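Local coordinates for protein aminotransferase (Paracoccus denitrificans, PDB 4GRX) that probably transfers amino groups between omega-amino compounds and keto acids as a pyridoxal phosphate-dependent class III aminotransferase, at residues I155-A161 against M172-P176. Sequence-based numbering, arbitrary orientation.
Sequences ILTRWNA and MTGKP
The indole of Trp159 lies with one face over the Gly174-Lys175 peptide: Gly174 O stands 3.4 Å above the ring plane, over its centre, and CZ3 comes within 3.5 Å of Lys175 N. With CG anti to the backbone N (chi1 -164°), the ring swings back over the 172-176 backbone, and its CZ2 meets Pro176 CD at 3.8 Å. Gly174 O also accepts the backbone N-H of Asn160 (Asn160 N to Gly174 O 2.8 Å), in the carbonyl plane on a lone pair. Replacing the indole by an alanine is likely to uncover the Gly174 carbonyl and the Pro176 ring and open a gap there. Where strand 154-158 leaves the large mixed sheet of this PLP-dependent aminotransferase fold, Arg158 to Ala161 form a type II beta turn to which the loop after helix 167-172 is hydrogen-bonded. Gly174 N donates to Ala161 O at 2.9 Å, tilted 31° from the carbonyl plane. The neighbouring Lys175 side chain runs near the bound delta-amino valeric acid, its NZ hydrogen-bonded to Ala240 O. Earlier along the strand, Thr157 OG1 donates to Met172 O at 2.8 Å, and Ile155 CG2 packs against Met172 CG at 4.2 Å.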
# COMPACT_ATOMS: atom_id res chain seq x y z
N ILE A 155 8.55 -18.81 4.39
CA ILE A 155 8.87 -18.04 3.18
C ILE A 155 10.38 -17.94 3.03
O ILE A 155 11.08 -17.43 3.93
CB ILE A 155 8.23 -16.62 3.21
CG1 ILE A 155 6.70 -16.68 3.24
CG2 ILE A 155 8.71 -15.78 2.05
CD1 ILE A 155 6.05 -17.32 2.02
N LEU A 156 10.88 -18.41 1.89
CA LEU A 156 12.32 -18.35 1.58
C LEU A 156 12.66 -17.14 0.72
O LEU A 156 12.06 -16.94 -0.33
CB LEU A 156 12.78 -19.62 0.86
CG LEU A 156 12.29 -20.97 1.41
CD1 LEU A 156 12.78 -22.12 0.54
CD2 LEU A 156 12.75 -21.19 2.84
N THR A 157 13.62 -16.34 1.19
CA THR A 157 14.21 -15.23 0.41
C THR A 157 15.73 -15.25 0.55
O THR A 157 16.29 -16.19 1.12
CB THR A 157 13.63 -13.85 0.77
OG1 THR A 157 13.71 -13.62 2.18
CG2 THR A 157 12.17 -13.74 0.34
N ARG A 158 16.42 -14.23 0.02
CA ARG A 158 17.88 -14.18 0.14
C ARG A 158 18.37 -12.99 0.96
O ARG A 158 17.76 -11.93 0.93
CB ARG A 158 18.58 -14.12 -1.22
CG ARG A 158 18.66 -15.40 -2.03
CD ARG A 158 17.43 -15.58 -2.89
NE ARG A 158 17.09 -14.37 -3.64
CZ ARG A 158 17.61 -14.05 -4.83
NH1 ARG A 158 18.52 -14.83 -5.41
NH2 ARG A 158 17.22 -12.94 -5.44
N TRP A 159 19.50 -13.18 1.63
CA TRP A 159 20.20 -12.08 2.23
C TRP A 159 20.44 -11.03 1.16
O TRP A 159 20.61 -11.36 -0.01
CB TRP A 159 21.49 -12.54 2.92
CG TRP A 159 22.01 -11.48 3.85
CD1 TRP A 159 23.21 -10.76 3.74
CD2 TRP A 159 21.33 -10.89 5.02
NE1 TRP A 159 23.32 -9.85 4.75
CE2 TRP A 159 22.23 -9.87 5.55
CE3 TRP A 159 20.12 -11.12 5.66
CZ2 TRP A 159 21.91 -9.11 6.66
CZ3 TRP A 159 19.80 -10.35 6.78
CH2 TRP A 159 20.68 -9.37 7.28
N ASN A 160 20.38 -9.76 1.56
CA ASN A 160 20.41 -8.62 0.63
C ASN A 160 19.15 -8.46 -0.23
O ASN A 160 19.06 -7.52 -1.00
CB ASN A 160 21.66 -8.63 -0.26
CG ASN A 160 22.96 -8.47 0.52
OD1 ASN A 160 23.02 -7.73 1.51
ND2 ASN A 160 24.01 -9.15 0.07
N ALA A 161 18.17 -9.36 -0.11
CA ALA A 161 16.93 -9.19 -0.88
C ALA A 161 16.18 -7.95 -0.40
O ALA A 161 16.28 -7.53 0.77
CB ALA A 161 16.03 -10.41 -0.75
N MET A 172 10.74 -10.35 4.71
CA MET A 172 11.25 -10.89 3.47
C MET A 172 12.61 -10.26 3.06
O MET A 172 13.46 -10.89 2.41
CB MET A 172 10.19 -10.71 2.40
CG MET A 172 8.97 -11.60 2.60
SD MET A 172 8.01 -11.62 1.08
CE MET A 172 6.68 -10.56 1.59
N THR A 173 12.81 -9.03 3.50
CA THR A 173 13.96 -8.22 3.14
C THR A 173 15.16 -8.60 3.99
O THR A 173 15.09 -8.61 5.21
CB THR A 173 13.57 -6.72 3.29
OG1 THR A 173 12.64 -6.39 2.24
CG2 THR A 173 14.78 -5.80 3.26
N GLY A 174 16.27 -8.93 3.36
CA GLY A 174 17.42 -9.41 4.12
C GLY A 174 18.44 -8.33 4.39
O GLY A 174 19.44 -8.27 3.70
N LYS A 175 18.18 -7.51 5.41
CA LYS A 175 19.00 -6.33 5.73
C LYS A 175 19.14 -6.12 7.25
O LYS A 175 18.15 -6.25 7.98
CB LYS A 175 18.34 -5.06 5.17
CG LYS A 175 18.25 -4.96 3.67
CD LYS A 175 19.25 -3.96 3.15
CE LYS A 175 19.45 -4.14 1.65
NZ LYS A 175 20.13 -2.96 1.03
N PRO A 176 20.35 -5.73 7.74
CA PRO A 176 20.48 -5.59 9.19
C PRO A 176 19.45 -4.65 9.83
O PRO A 176 19.07 -4.87 10.97
CB PRO A 176 21.90 -5.01 9.36
CG PRO A 176 22.62 -5.37 8.10
CD PRO A 176 21.58 -5.31 7.03